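Local coordinates for thymocyte nuclear protein 1 (Leishmania major, PDB 2AR1), which is of unknown function but probably binds nucleic acid through its EVE domain, a member of the PUA clan, at residues G62-F67 with S157-I162; L66-N71 with P75-L80; K133-L138 with L163-E168. All coordinates share one frame; numbering follows the deposited sequence.

Contact 1 of 3, residues G62-F67 with S157-I162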
loop_
_atom_site.group_PDB
_atom_site.type_symbol
_atom_site.label_atom_id
_atom_site.label_comp_id
_atom_site.label_asym_id
_atom_site.label_seq_id
_atom_site.Cartn_x
_atom_site.Cartn_y
_atom_site.Cartn_z
ATOM N N GLY A 62 -2.731 -12.853 -3.621
ATOM C CA GLY A 62 -2.578 -13.415 -2.284
ATOM C C GLY A 62 -1.539 -12.727 -1.428
ATOM O O GLY A 62 -1.485 -12.900 -0.194
ATOM N N ASP A 63 -0.647 -11.959 -2.052
ATOM C CA ASP A 63 0.244 -11.137 -1.239
ATOM C C ASP A 63 -0.429 -10.184 -0.188
ATOM O O ASP A 63 -1.523 -9.597 -0.402
ATOM C CB ASP A 63 1.149 -10.300 -2.159
ATOM C CG ASP A 63 2.283 -11.073 -2.784
ATOM O OD1 ASP A 63 2.460 -12.314 -2.590
ATOM O OD2 ASP A 63 2.973 -10.442 -3.627
ATOM N N LYS A 64 0.257 -10.068 0.932
ATOM C CA LYS A 64 -0.341 -9.370 2.101
ATOM C C LYS A 64 0.075 -7.936 2.003
ATOM O O LYS A 64 1.193 -7.635 1.580
ATOM C CB LYS A 64 0.107 -10.053 3.399
ATOM C CG LYS A 64 -0.344 -11.449 3.635
ATOM C CD LYS A 64 -1.847 -11.530 3.547
ATOM C CE LYS A 64 -2.521 -12.513 4.477
ATOM N NZ LYS A 64 -3.899 -11.982 4.765
ATOM N N VAL A 65 -0.765 -7.015 2.489
ATOM C CA VAL A 65 -0.543 -5.596 2.367
ATOM C C VAL A 65 -0.854 -4.865 3.683
ATOM O O VAL A 65 -1.964 -5.016 4.212
ATOM C CB VAL A 65 -1.463 -5.033 1.270
ATOM C CG1 VAL A 65 -1.474 -3.542 1.320
ATOM C CG2 VAL A 65 -1.020 -5.450 -0.057
ATOM N N LEU A 66 0.104 -4.105 4.185
ATOM C CA LEU A 66 -0.075 -3.057 5.275
ATOM C C LEU A 66 -0.637 -1.845 4.614
ATOM O O LEU A 66 -0.035 -1.276 3.710
ATOM C CB LEU A 66 1.222 -2.772 5.995
ATOM C CG LEU A 66 1.901 -3.976 6.611
ATOM C CD1 LEU A 66 3.309 -3.711 7.074
ATOM C CD2 LEU A 66 1.050 -4.577 7.693
ATOM N N PHE A 67 -1.817 -1.411 5.117
ATOM C CA PHE A 67 -2.457 -0.218 4.612
ATOM C C PHE A 67 -1.926 0.953 5.488
ATOM O O PHE A 67 -2.260 1.052 6.667
ATOM C CB PHE A 67 -3.963 -0.337 4.728
ATOM C CG PHE A 67 -4.709 0.656 3.891
ATOM C CD1 PHE A 67 -4.787 1.958 4.228
ATOM C CD2 PHE A 67 -5.388 0.217 2.747
ATOM C CE1 PHE A 67 -5.480 2.889 3.416
ATOM C CE2 PHE A 67 -6.152 1.115 1.945
ATOM C CZ PHE A 67 -6.169 2.453 2.261
ATOM N N SER A 157 9.387 -10.895 8.617
ATOM C CA SER A 157 9.519 -10.595 10.051
ATOM C C SER A 157 8.956 -9.227 10.399
ATOM O O SER A 157 8.452 -9.021 11.517
ATOM C CB SER A 157 10.962 -10.649 10.598
ATOM O OG SER A 157 11.833 -9.962 9.730
ATOM N N GLU A 158 9.152 -8.260 9.489
ATOM C CA GLU A 158 8.614 -6.930 9.646
ATOM C C GLU A 158 7.051 -7.024 9.710
ATOM O O GLU A 158 6.444 -6.412 10.619
ATOM C CB GLU A 158 9.082 -6.020 8.523
ATOM C CG GLU A 158 10.454 -5.449 8.727
ATOM C CD GLU A 158 11.087 -4.934 7.436
ATOM O OE1 GLU A 158 10.399 -4.885 6.365
ATOM O OE2 GLU A 158 12.279 -4.677 7.513
ATOM N N TYR A 159 6.456 -7.673 8.770
ATOM C CA TYR A 159 5.002 -7.960 8.705
ATOM C C TYR A 159 4.591 -8.564 10.021
ATOM O O TYR A 159 3.676 -8.056 10.669
ATOM C CB TYR A 159 4.672 -8.832 7.549
ATOM C CG TYR A 159 3.217 -9.029 7.404
ATOM C CD1 TYR A 159 2.417 -8.013 6.844
ATOM C CD2 TYR A 159 2.655 -10.209 7.754
ATOM C CE1 TYR A 159 1.055 -8.215 6.617
ATOM C CE2 TYR A 159 1.271 -10.446 7.553
ATOM C CZ TYR A 159 0.488 -9.455 6.968
ATOM O OH TYR A 159 -0.858 -9.832 6.848
ATOM N N ALA A 160 5.256 -9.627 10.442
ATOM C CA ALA A 160 4.910 -10.393 11.677
ATOM C C ALA A 160 4.924 -9.428 12.888
ATOM O O ALA A 160 4.015 -9.448 13.720
ATOM C CB ALA A 160 5.961 -11.412 11.894
ATOM N N TYR A 161 5.997 -8.644 12.999
ATOM C CA TYR A 161 6.190 -7.752 14.167
ATOM C C TYR A 161 5.084 -6.687 14.261
ATOM O O TYR A 161 4.473 -6.404 15.352
ATOM C CB TYR A 161 7.612 -7.221 14.134
ATOM C CG TYR A 161 7.951 -6.787 15.551
ATOM C CD1 TYR A 161 7.575 -5.520 16.062
ATOM C CD2 TYR A 161 8.547 -7.706 16.450
ATOM C CE1 TYR A 161 7.873 -5.161 17.331
ATOM C CE2 TYR A 161 8.861 -7.363 17.742
ATOM C CZ TYR A 161 8.504 -6.088 18.234
ATOM O OH TYR A 161 8.690 -5.630 19.560
ATOM N N ILE A 162 4.718 -6.163 13.095
ATOM C CA ILE A 162 3.679 -5.126 12.977
ATOM C C ILE A 162 2.313 -5.659 13.381
ATOM O O ILE A 162 1.638 -4.985 14.138
ATOM C CB ILE A 162 3.725 -4.413 11.605
ATOM C CG1 ILE A 162 5.021 -3.660 11.510
ATOM C CG2 ILE A 162 2.490 -3.616 11.288
ATOM C CD1 ILE A 162 5.382 -3.005 10.108
HETATM O O HOH W 1 -2.984 -9.053 4.959
#
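The ring of Tyr159 crosses both Lys64 and Leu66. Leu66 sends methyl CD2 to the CD1–CE1 side of the ring, with CE1 3.8 Å from it, while Lys64 meets the phenol end, its CB 3.6 Å from Tyr159 OH. Tyr159 gets from helix to strand because its CG stands opposite the backbone N (chi1 -175°), although its side chain does not start out in that direction. The first part of the Lys64 chain is aliphatic padding: bent at chi2 and chi3, it curls past the phenol oxygen, so that CB, CG, CD and CE all stay close to OH before the ammonium group leads away. Water 1 then joins the two polar ends, accepting from Lys64 NZ at 3.1 Å and lying 2.9 Å from Tyr159 OH. No direct hydrogen bond links the segments. This is helix-on-sheet packing within the EVE domain: helix 156-169, near the C-terminus, lies against strand 64-69, the local axes of 64-67 and 157-162 passing 10.3 Å apart at 53°. One turn beyond Tyr159, Ile162 points at the strand and its CD1 meets Leu66 CD1 at 3.7 Å. The two branches of Leu66 are thereby divided, CD2 serving the tyrosine and CD1 the isoleucine, and both aliphatic side chains are buried. Tyr21, on the adjoining strand 21-26, brings its ring against that of Tyr159 with the planes about 35° apart and also touches the Lys64 side chain.

Contact 2 of 3, residues L66-N71 with P75-L80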
loop_
_atom_site.group_PDB
_atom_site.type_symbol
_atom_site.label_atom_id
_atom_site.label_comp_id
_atom_site.label_asym_id
_atom_site.label_seq_id
_atom_site.Cartn_x
_atom_site.Cartn_y
_atom_site.Cartn_z
ATOM N N LEU A 66 0.104 -4.105 4.185
ATOM C CA LEU A 66 -0.075 -3.057 5.275
ATOM C C LEU A 66 -0.637 -1.845 4.614
ATOM O O LEU A 66 -0.035 -1.276 3.710
ATOM C CB LEU A 66 1.222 -2.772 5.995
ATOM C CG LEU A 66 1.901 -3.976 6.611
ATOM C CD1 LEU A 66 3.309 -3.711 7.074
ATOM C CD2 LEU A 66 1.050 -4.577 7.693
ATOM N N PHE A 67 -1.817 -1.411 5.117
ATOM C CA PHE A 67 -2.457 -0.218 4.612
ATOM C C PHE A 67 -1.926 0.953 5.488
ATOM O O PHE A 67 -2.260 1.052 6.667
ATOM C CB PHE A 67 -3.963 -0.337 4.728
ATOM C CG PHE A 67 -4.709 0.656 3.891
ATOM C CD1 PHE A 67 -4.787 1.958 4.228
ATOM C CD2 PHE A 67 -5.388 0.217 2.747
ATOM C CE1 PHE A 67 -5.480 2.889 3.416
ATOM C CE2 PHE A 67 -6.152 1.115 1.945
ATOM C CZ PHE A 67 -6.169 2.453 2.261
ATOM N N TYR A 68 -1.176 1.844 4.901
ATOM C CA TYR A 68 -0.492 2.892 5.639
ATOM C C TYR A 68 -1.073 4.222 5.280
ATOM O O TYR A 68 -1.054 4.599 4.124
ATOM C CB TYR A 68 1.022 2.885 5.330
ATOM C CG TYR A 68 1.859 3.881 6.106
ATOM C CD1 TYR A 68 1.992 5.170 5.660
ATOM C CD2 TYR A 68 2.480 3.525 7.294
ATOM C CE1 TYR A 68 2.789 6.090 6.330
ATOM C CE2 TYR A 68 3.246 4.447 7.999
ATOM C CZ TYR A 68 3.359 5.742 7.539
ATOM O OH TYR A 68 4.119 6.622 8.271
ATOM N N HIS A 69 -1.576 4.953 6.309
ATOM C CA HIS A 69 -2.002 6.328 6.139
ATOM C C HIS A 69 -0.840 7.310 6.218
ATOM O O HIS A 69 -0.127 7.372 7.241
ATOM C CB HIS A 69 -3.017 6.707 7.237
ATOM C CG HIS A 69 -4.340 6.061 7.066
ATOM N ND1 HIS A 69 -5.345 6.210 8.012
ATOM C CD2 HIS A 69 -4.862 5.296 6.083
ATOM C CE1 HIS A 69 -6.420 5.579 7.594
ATOM N NE2 HIS A 69 -6.175 5.035 6.424
ATOM N N SER A 70 -0.647 8.057 5.121
ATOM C CA SER A 70 0.391 9.045 4.993
ATOM C C SER A 70 -0.157 10.451 4.934
ATOM O O SER A 70 -1.373 10.644 4.673
ATOM C CB SER A 70 1.241 8.759 3.723
ATOM O OG SER A 70 0.414 8.671 2.569
ATOM N N ASN A 71 0.719 11.425 5.236
ATOM C CA ASN A 71 0.413 12.827 5.011
ATOM C C ASN A 71 -0.873 13.186 5.779
ATOM O O ASN A 71 -1.864 13.706 5.240
ATOM C CB ASN A 71 0.273 13.080 3.500
ATOM C CG ASN A 71 0.191 14.571 3.155
ATOM O OD1 ASN A 71 1.198 15.271 3.123
ATOM N ND2 ASN A 71 -1.039 15.059 2.908
ATOM N N PRO A 75 -0.065 9.513 11.126
ATOM C CA PRO A 75 0.401 8.569 10.128
ATOM C C PRO A 75 0.681 7.243 10.802
ATOM O O PRO A 75 1.138 7.199 11.914
ATOM C CB PRO A 75 1.718 9.188 9.595
ATOM C CG PRO A 75 2.148 10.057 10.625
ATOM C CD PRO A 75 0.910 10.587 11.351
ATOM N N GLY A 76 0.487 6.169 10.070
ATOM C CA GLY A 76 0.900 4.877 10.515
ATOM C C GLY A 76 0.083 3.818 9.781
ATOM O O GLY A 76 -0.640 4.121 8.806
ATOM N N VAL A 77 0.216 2.576 10.228
ATOM C CA VAL A 77 -0.553 1.431 9.668
ATOM C C VAL A 77 -2.002 1.384 10.214
ATOM O O VAL A 77 -2.210 1.281 11.470
ATOM C CB VAL A 77 0.141 0.090 9.873
ATOM C CG1 VAL A 77 -0.586 -1.054 9.240
ATOM C CG2 VAL A 77 1.579 0.158 9.205
ATOM N N ALA A 78 -2.912 1.521 9.283
ATOM C CA ALA A 78 -4.389 1.569 9.586
ATOM C C ALA A 78 -5.166 0.248 9.491
ATOM O O ALA A 78 -6.273 0.096 10.017
ATOM C CB ALA A 78 -4.988 2.499 8.610
ATOM N N GLY A 79 -4.561 -0.700 8.854
ATOM C CA GLY A 79 -5.236 -2.001 8.549
ATOM C C GLY A 79 -4.475 -2.822 7.581
ATOM O O GLY A 79 -3.312 -2.597 7.309
ATOM N N LEU A 80 -5.171 -3.755 7.023
ATOM C CA LEU A 80 -4.612 -4.795 6.213
ATOM C C LEU A 80 -5.454 -4.985 4.955
ATOM O O LEU A 80 -6.689 -4.871 4.966
ATOM C CB LEU A 80 -4.594 -6.134 6.998
ATOM C CG LEU A 80 -3.771 -6.190 8.292
ATOM C CD1 LEU A 80 -3.762 -7.573 8.796
ATOM C CD2 LEU A 80 -2.309 -5.785 7.965
#
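Leu66 and Leu80 lie side by side and point the same way, methyl CD2 of Leu66 3.6 Å from CD2 of Leu80, while Val77 CG1 comes up to Leu66 CB. At Phe67 the antiparallel strands are joined by Phe67 N to Gly79 O and by Ala78 N to Phe67 O at 2.7 Å. Ala78 and Gly79 both stand opposite Phe67, which makes a beta bulge; Gly79 N is buried there with no partner. Tyr68 CG lies anti to the backbone N (chi1 -176°), and the ring swings over the partner strand, where Gly76 O sits 3.5 Å above its plane toward the rim. Its hydroxyl end runs alongside Pro75, OH 3.8 Å from Pro75 CB, and Val77 CG2 touches CD2. His69 closes the pairing with two backbone bonds to Gly76, His69 N to Gly76 O at 2.8 Å and Gly76 N to His69 O at 3.1 Å. Its imidazole carries the methyl of Ala78 over the ring centre, CB 3.5 Å from the His69 centroid and 11° off the normal, a CH-pi contact consistent with the extra residue of the bulge turning Ala78 this way. Phe67 CE1 reaches the imidazole edge, and the hydrogen bond of NE2 with Ile33 N helps fix the ring. This beta hairpin of strands 64-69 and 76-89 is flanked in the mixed sheet by strands 21-26 and 113-128; Leu66 and Leu80 face helix 156-169, whereas Phe67 packs on helix 33-39.

Contact 3 of 3, residues K133-L138 with L163-E168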
loop_
_atom_site.group_PDB
_atom_site.type_symbol
_atom_site.label_atom_id
_atom_site.label_comp_id
_atom_site.label_asym_id
_atom_site.label_seq_id
_atom_site.Cartn_x
_atom_site.Cartn_y
_atom_site.Cartn_z
ATOM N N LYS A 133 8.940 3.294 14.421
ATOM C CA LYS A 133 10.369 3.717 14.523
ATOM C C LYS A 133 11.050 3.408 15.891
ATOM O O LYS A 133 12.204 3.780 16.137
ATOM C CB LYS A 133 10.526 5.234 14.216
ATOM C CG LYS A 133 10.345 5.554 12.742
ATOM C CD LYS A 133 10.903 6.910 12.382
ATOM C CE LYS A 133 10.623 7.339 10.960
ATOM N NZ LYS A 133 11.090 8.668 10.553
ATOM N N SER A 134 10.294 2.775 16.783
ATOM C CA SER A 134 10.728 2.476 18.139
ATOM C C SER A 134 10.743 0.945 18.367
ATOM O O SER A 134 10.551 0.457 19.483
ATOM C CB SER A 134 9.748 3.163 19.136
ATOM O OG SER A 134 9.748 4.548 18.956
ATOM N N ARG A 135 11.022 0.170 17.316
ATOM C CA ARG A 135 11.170 -1.276 17.481
ATOM C C ARG A 135 12.411 -1.693 16.721
ATOM O O ARG A 135 12.577 -1.386 15.551
ATOM C CB ARG A 135 9.974 -2.058 16.972
ATOM C CG ARG A 135 8.658 -1.670 17.689
ATOM C CD ARG A 135 8.723 -2.152 19.117
ATOM N NE ARG A 135 7.423 -1.928 19.747
ATOM C CZ ARG A 135 6.988 -0.747 20.174
ATOM N NH1 ARG A 135 7.719 0.348 20.115
ATOM N NH2 ARG A 135 5.731 -0.677 20.668
ATOM N N ARG A 136 13.260 -2.445 17.362
ATOM C CA ARG A 136 14.518 -2.899 16.696
ATOM C C ARG A 136 14.206 -3.740 15.446
ATOM O O ARG A 136 14.937 -3.653 14.420
ATOM C CB ARG A 136 15.278 -3.806 17.646
ATOM C CG ARG A 136 16.589 -4.404 17.069
ATOM C CD ARG A 136 17.392 -3.315 16.508
ATOM N NE ARG A 136 18.731 -3.763 16.162
ATOM C CZ ARG A 136 19.767 -2.936 16.002
ATOM N NH1 ARG A 136 19.621 -1.615 16.159
ATOM N NH2 ARG A 136 20.942 -3.435 15.679
ATOM N N GLU A 137 13.136 -4.534 15.520
ATOM C CA GLU A 137 12.729 -5.493 14.499
ATOM C C GLU A 137 12.344 -4.798 13.209
ATOM O O GLU A 137 12.342 -5.407 12.164
ATOM C CB GLU A 137 11.600 -6.326 15.051
ATOM C CG GLU A 137 12.115 -7.249 16.133
ATOM C CD GLU A 137 12.049 -6.726 17.549
ATOM O OE1 GLU A 137 11.923 -5.498 17.737
ATOM O OE2 GLU A 137 12.228 -7.577 18.457
ATOM N N LEU A 138 12.074 -3.485 13.307
ATOM C CA LEU A 138 11.590 -2.756 12.149
ATOM C C LEU A 138 12.648 -1.792 11.614
ATOM O O LEU A 138 12.346 -1.064 10.674
ATOM C CB LEU A 138 10.307 -2.018 12.509
ATOM C CG LEU A 138 9.167 -2.878 13.048
ATOM C CD1 LEU A 138 7.981 -1.921 13.341
ATOM C CD2 LEU A 138 8.911 -3.967 12.127
ATOM N N LEU A 163 1.960 -6.844 12.965
ATOM C CA LEU A 163 0.705 -7.481 13.331
ATOM C C LEU A 163 0.727 -7.741 14.830
ATOM O O LEU A 163 -0.278 -7.518 15.510
ATOM C CB LEU A 163 0.427 -8.718 12.488
ATOM C CG LEU A 163 -0.304 -8.349 11.167
ATOM C CD1 LEU A 163 0.424 -7.566 10.185
ATOM C CD2 LEU A 163 -0.715 -9.629 10.532
ATOM N N ARG A 164 1.853 -8.144 15.395
ATOM C CA ARG A 164 2.021 -8.330 16.843
ATOM C C ARG A 164 1.760 -7.033 17.584
ATOM O O ARG A 164 1.152 -6.984 18.626
ATOM C CB ARG A 164 3.410 -8.897 17.146
ATOM C CG ARG A 164 3.928 -8.562 18.492
ATOM C CD ARG A 164 5.446 -8.720 18.692
ATOM N NE ARG A 164 5.780 -8.340 20.066
ATOM C CZ ARG A 164 6.855 -8.708 20.756
ATOM N NH1 ARG A 164 7.737 -9.508 20.225
ATOM N NH2 ARG A 164 6.986 -8.322 22.035
ATOM N N MET A 165 2.340 -5.964 17.086
ATOM C CA MET A 165 2.104 -4.634 17.668
ATOM C C MET A 165 0.621 -4.196 17.706
ATOM O O MET A 165 0.153 -3.568 18.676
ATOM C CB MET A 165 2.921 -3.589 16.945
ATOM C CG MET A 165 4.389 -3.727 17.206
ATOM S SD MET A 165 5.380 -2.652 16.091
ATOM C CE MET A 165 5.062 -1.144 16.700
ATOM N N ASN A 166 -0.102 -4.499 16.623
ATOM C CA ASN A 166 -1.537 -4.202 16.624
ATOM C C ASN A 166 -2.240 -4.963 17.744
ATOM O O ASN A 166 -3.124 -4.410 18.441
ATOM C CB ASN A 166 -2.203 -4.491 15.285
ATOM C CG ASN A 166 -3.708 -4.282 15.345
ATOM O OD1 ASN A 166 -4.172 -3.189 15.699
ATOM N ND2 ASN A 166 -4.475 -5.303 14.998
ATOM N N GLU A 167 -1.873 -6.226 17.928
ATOM C CA GLU A 167 -2.475 -7.040 18.977
ATOM C C GLU A 167 -2.147 -6.495 20.334
ATOM O O GLU A 167 -3.017 -6.440 21.158
ATOM C CB GLU A 167 -2.043 -8.504 18.889
ATOM C CG GLU A 167 -2.191 -9.078 17.552
ATOM C CD GLU A 167 -1.967 -10.573 17.573
ATOM O OE1 GLU A 167 -0.848 -11.010 17.948
ATOM O OE2 GLU A 167 -2.905 -11.300 17.230
ATOM N N GLU A 168 -0.901 -6.059 20.566
ATOM C CA GLU A 168 -0.504 -5.492 21.867
ATOM C C GLU A 168 -1.320 -4.244 22.134
ATOM O O GLU A 168 -1.793 -4.057 23.245
ATOM C CB GLU A 168 1.003 -5.173 21.866
ATOM C CG GLU A 168 1.817 -6.466 21.687
ATOM C CD GLU A 168 3.306 -6.256 21.439
ATOM O OE1 GLU A 168 3.701 -5.260 20.806
ATOM O OE2 GLU A 168 4.077 -7.132 21.878
HETATM O O HOH W 2 6.224 -4.483 20.546
HETATM O O HOH W 3 3.474 -2.732 20.713
#
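Met165 lays its terminal methyl over one face of the Arg135 guanidinium, CE 3.8 Å above the plane and displaced toward the rim. The two side chains come from opposite directions, and the same methyl also rests 3.8 Å from Arg135 CG, so it sits against both the aliphatic part of the arginine and its flat end. The bend at chi3 (72°) of Met165 turns CE toward the arginine and leaves SD beside Leu138, whose CD1 slides past it at 3.9 Å. Leu127 of strand 113-128 also touches Met165. Arg135 is itself folded at chi2 (-69°), and NH1 reaches back to Ser134 O at 2.9 Å, meeting that oxygen from well above the carbonyl plane; a salt bridge from NH1 to Glu131 further restrains the guanidinium. In this part of the EVE domain the loop between helices 129-132 and 142-145, which includes the 3-10 segment 136-138, packs on the later half of helix 156-169. Direct contact across it is all van der Waals, and the polar link runs through water. Water 2 accepts from Arg135 NE at 2.9 Å and water 3 from Arg135 NH2, and both donate to Glu168 OE1, so two waters connect this oxygen to Arg135, with no direct bond between them. The other carboxylate oxygen, OE2, is taken by Arg164 one turn back on the same helix, in a salt bridge of 2.8 Å from NE, with a weak second bond from NH2. Glu168 is therefore shared between two arginines, which probably favours its negative charge.

Contacts 1 and 2 start from the same strand, 64-69, and share Leu66 and Phe67, their centres about 12 Å apart. Contacts 1 and 3 share helix 156-169, with centres about 11 Å apart, while contacts 2 and 3 lie about 14 Å from each other. Along the chain 62-67 comes first and runs into the 66-71/75-80 hairpin, which closes before 133-138; 157-162 and 163-168 follow as one helix, so contacts 1 and 3 alternate. Leu163 of 163-168 touches contact 2, its CD1 meeting CD2 of both Leu66 and Leu80, and Tyr161 packs on Arg135 and Glu137. The helix thus lies between the mixed sheet and the 133-138 loop, joining sequence-distant parts of one EVE domain.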